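Local coordinates for protein transcriptional regulator (PDB 4IVN) that represses the nan operon for sialic acid catabolism in Vibrio vulnificus and binds the sugar phosphate N-acetylmannosamine 6-phosphate (ManNAc-6P), at the interface of chains A and B. Residues are numbered along the deposited sequence; one frame, centred on the assembly and turned at random. Chains: chain A/B, Transcriptional regulator.

The two patches belong to the two-fold symmetric interface of the deposited two-chain assembly, probably the biological dimer since ligand-pocket residues line it. Their C-alpha centres lie about 27 Å apart. The contact 1 residues described meet through carbon contacts and set helix 137-151 of one chain against the same helix of the other, within the SIS-family part. Contact 2 mixes direct and water-mediated hydrogen bonds with carbon contacts, carrying the C-terminal tail of chain A to helix 67-79 and the B:Ser186 loop. They share no residue, yet both include pocket residues, B:Tyr147 and A:Met276, so sugar-phosphate binding, inter-chain contacts and DNA-binding region are plausibly connected.

Contact 1: the interface of chains A and B. Residues chain A 140, 240; chain B 143-144, 147.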
loop_
_atom_site.group_PDB
_atom_site.type_symbol
_atom_site.label_atom_id
_atom_site.label_comp_id
_atom_site.label_asym_id
_atom_site.label_seq_id
_atom_site.Cartn_x
_atom_site.Cartn_y
_atom_site.Cartn_z
ATOM N N ILE A 140 -2.723 0.668 5.500
ATOM C CA ILE A 140 -1.793 0.219 4.390
ATOM C C ILE A 140 -0.763 1.307 4.163
ATOM O O ILE A 140 0.446 1.019 4.027
ATOM C CB ILE A 140 -2.607 -0.042 3.065
ATOM C CG1 ILE A 140 -3.337 -1.410 3.116
ATOM C CG2 ILE A 140 -1.740 -0.005 1.797
ATOM C CD1 ILE A 140 -4.296 -1.632 4.272
ATOM N N LYS A 240 -5.433 6.043 -2.489
ATOM C CA LYS A 240 -4.314 5.520 -1.744
ATOM C C LYS A 240 -2.995 5.683 -2.518
ATOM O O LYS A 240 -1.938 5.827 -1.919
ATOM C CB LYS A 240 -4.524 4.028 -1.439
ATOM C CG LYS A 240 -5.755 3.691 -0.551
ATOM C CD LYS A 240 -5.751 4.398 0.849
ATOM C CE LYS A 240 -6.683 5.599 0.899
ATOM N NZ LYS A 240 -6.834 6.121 2.344
ATOM N N ARG B 143 -2.015 -6.676 2.986
ATOM C CA ARG B 143 -2.995 -5.911 3.732
ATOM C C ARG B 143 -3.981 -5.170 2.850
ATOM O O ARG B 143 -5.216 -5.135 3.110
ATOM C CB ARG B 143 -2.341 -4.936 4.741
ATOM C CG ARG B 143 -1.552 -5.637 5.864
ATOM C CD ARG B 143 -2.474 -6.187 6.996
ATOM N NE ARG B 143 -1.691 -7.062 7.967
ATOM C CZ ARG B 143 -2.257 -7.814 8.936
ATOM N NH1 ARG B 143 -3.584 -7.808 9.071
ATOM N NH2 ARG B 143 -1.510 -8.569 9.788
ATOM N N TYR B 144 -3.512 -4.618 1.742
ATOM C CA TYR B 144 -4.462 -3.877 0.951
ATOM C C TYR B 144 -5.434 -4.927 0.361
ATOM O O TYR B 144 -6.655 -4.639 0.187
ATOM C CB TYR B 144 -3.755 -3.106 -0.218
ATOM C CG TYR B 144 -4.732 -2.282 -1.019
ATOM C CD1 TYR B 144 -5.526 -1.329 -0.371
ATOM C CD2 TYR B 144 -4.782 -2.354 -2.431
ATOM C CE1 TYR B 144 -6.385 -0.513 -1.080
ATOM C CE2 TYR B 144 -5.645 -1.521 -3.130
ATOM C CZ TYR B 144 -6.414 -0.626 -2.479
ATOM O OH TYR B 144 -7.295 0.136 -3.218
ATOM N N TYR B 147 -8.053 -6.038 3.018
ATOM C CA TYR B 147 -8.998 -4.877 3.158
ATOM C C TYR B 147 -10.006 -4.867 1.987
ATOM O O TYR B 147 -11.262 -4.820 2.197
ATOM C CB TYR B 147 -8.179 -3.526 3.155
ATOM C CG TYR B 147 -9.118 -2.317 2.928
ATOM C CD1 TYR B 147 -9.778 -1.722 4.008
ATOM C CD2 TYR B 147 -9.314 -1.775 1.644
ATOM C CE1 TYR B 147 -10.627 -0.632 3.818
ATOM C CE2 TYR B 147 -10.202 -0.736 1.427
ATOM C CZ TYR B 147 -10.864 -0.175 2.509
ATOM O OH TYR B 147 -11.662 0.885 2.280
#
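Helix 137-151 of chain A packs against the same helix of chain B, with the start of helix 237-257 of chain A closing in beside them. A:Ile140 is the probe. Its longer branch reaches the backbone between B:Arg143 and B:Tyr144, with CG1 3.5 Å from the B:Tyr144 CA. This branch stands beside the isoleucine's own backbone N (chi1 -78°), and the terminal methyl turns onward, CD1 lying 3.8 Å from the backbone O of B:Arg143. The same methyl touches the arginine's first methylene, at 3.9 Å from CB. The contact is therefore one of a branched side chain laid on a main-chain segment and the roots of two side chains, a form of helix packing that needs close approach of the backbones.

B:Tyr144 sends its ring away from this point. A chi1 of -178° carries the ring off from the meeting place, and a chi2 of 56° turns its CD1 edge, rather than a face, towards A:Ile140; CD1 and A:Ile140 CG1 are 4.1 Å apart. A:Lys240 approaches the far part of the same edge from above the ring plane, with its aliphatic CG as the nearest atom, while its amino end runs on past the contact. The guanidinium group of B:Arg143 likewise points away, and the contact uses its CB and main chain.

One turn further along, B:Tyr147 belongs to the ManNAc-6P pocket. Its ring is nearly parallel to that of B:Tyr144 but strongly offset from it. The subunit boundary thus passes next to the effector site, where A:Ile140 CD1 comes to 4.5 Å from B:Tyr147 CB.

Contact 2: the interface of chains A and B. Residues chain A 273, 276-278; chain B 68-69, 186.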
loop_
_atom_site.group_PDB
_atom_site.type_symbol
_atom_site.label_atom_id
_atom_site.label_comp_id
_atom_site.label_asym_id
_atom_site.label_seq_id
_atom_site.Cartn_x
_atom_site.Cartn_y
_atom_site.Cartn_z
ATOM N N ILE A 273 19.049 -11.257 4.044
ATOM C CA ILE A 273 19.576 -12.297 3.102
ATOM C C ILE A 273 19.457 -13.699 3.701
ATOM O O ILE A 273 18.976 -14.653 2.995
ATOM C CB ILE A 273 21.017 -11.988 2.575
ATOM C CG1 ILE A 273 20.995 -10.715 1.752
ATOM C CG2 ILE A 273 21.615 -13.190 1.777
ATOM C CD1 ILE A 273 20.196 -10.782 0.412
ATOM N N MET A 276 16.146 -15.694 3.038
ATOM C CA MET A 276 15.695 -15.991 1.651
ATOM C C MET A 276 15.847 -17.475 1.441
ATOM O O MET A 276 16.598 -18.085 2.150
ATOM C CB MET A 276 16.511 -15.190 0.586
ATOM C CG MET A 276 16.455 -13.678 0.789
ATOM S SD MET A 276 14.746 -13.182 0.494
ATOM C CE MET A 276 14.685 -11.926 1.803
ATOM N N ALA A 277 15.165 -18.067 0.445
ATOM C CA ALA A 277 15.223 -19.509 0.254
ATOM C C ALA A 277 16.594 -19.835 -0.293
ATOM O O ALA A 277 17.115 -20.927 -0.083
ATOM C CB ALA A 277 14.177 -19.996 -0.726
ATOM N N ASN A 278 17.167 -18.820 -0.929
ATOM C CA ASN A 278 17.841 -19.000 -2.194
ATOM C C ASN A 278 17.012 -19.411 -3.421
ATOM O O ASN A 278 16.625 -20.588 -3.651
ATOM C CB ASN A 278 19.087 -19.778 -1.951
ATOM C CG ASN A 278 20.058 -18.908 -1.233
ATOM O OD1 ASN A 278 20.579 -17.996 -1.843
ATOM N ND2 ASN A 278 20.158 -19.057 0.080
ATOM O OXT ASN A 278 16.710 -18.442 -4.162
ATOM N N SER B 68 21.259 -15.951 -3.034
ATOM C CA SER B 68 20.872 -14.690 -2.417
ATOM C C SER B 68 22.064 -13.891 -1.878
ATOM O O SER B 68 22.141 -12.685 -2.074
ATOM C CB SER B 68 19.785 -14.950 -1.334
ATOM O OG SER B 68 18.602 -15.392 -2.026
ATOM N N ASP B 69 22.981 -14.577 -1.213
ATOM C CA ASP B 69 24.180 -13.960 -0.639
ATOM C C ASP B 69 25.076 -13.396 -1.757
ATOM O O ASP B 69 25.453 -12.201 -1.737
ATOM C CB ASP B 69 24.892 -15.048 0.142
ATOM C CG ASP B 69 26.085 -14.535 0.920
ATOM O OD1 ASP B 69 26.121 -13.348 1.291
ATOM O OD2 ASP B 69 26.987 -15.337 1.158
ATOM N N SER B 186 10.957 -15.537 -3.390
ATOM C CA SER B 186 12.166 -16.189 -2.920
ATOM C C SER B 186 12.295 -16.081 -1.407
ATOM O O SER B 186 13.319 -16.432 -0.863
ATOM C CB SER B 186 13.391 -15.560 -3.620
ATOM O OG SER B 186 13.343 -15.809 -5.027
HETATM O O HOH W 1 15.813 -16.337 -5.997
HETATM O O HOH W 2 22.357 -17.280 -0.139
#
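The side-chain carboxamide of A:Asn278, next to B:Ser68, is met chiefly at its edge: the backbone N of B:Ser68 lies close to the amide plane at the oxygen end, water 2 sits slightly off that plane beside the oxygen and nitrogen, and the B:Ser68 side chain leans over one face. The hydrogen bond from B:Ser68 N to OD1 is short, 2.5 Å, and nearly in line with the C=O bond, 170° at the oxygen. Water 2 bridges OD1 (2.6 Å) to the backbone N of B:Asp69, 3.0 Å from the water; its link to ND2 is strongly bent. One carboxamide thereby serves two successive amides in the first turn of helix 67-79, the second through the water, much as a capping residue would, although it comes from the other subunit. A helix start of this kind would probably favour the carbonyl oxygen.

The preceding tail residue is held by its main chain. A:Ala277 N donates to B:Ser186 O at 2.8 Å, with the donor tilted 20° from the carbonyl plane. Water 1 joins the B:Ser186 hydroxyl to the terminal carboxylate oxygen OXT of A:Asn278. B:Ser186 lies in the loop between the pocket residues B:Ser184 and B:Thr187, so the tail joins a ligand-binding loop to a helix of the helix-turn-helix region.

Carbon contacts complete the patch. A:Met276, another pocket residue, sets CB 3.8 Å from B:Ser68 CB and also beside its hydroxyl. At chi1 -64° the long branch of A:Ile273 lies beside the backbone N and the CG2 methyl opposite it, which points CG2 at the helix start, 3.6 Å from B:Asp69 CA.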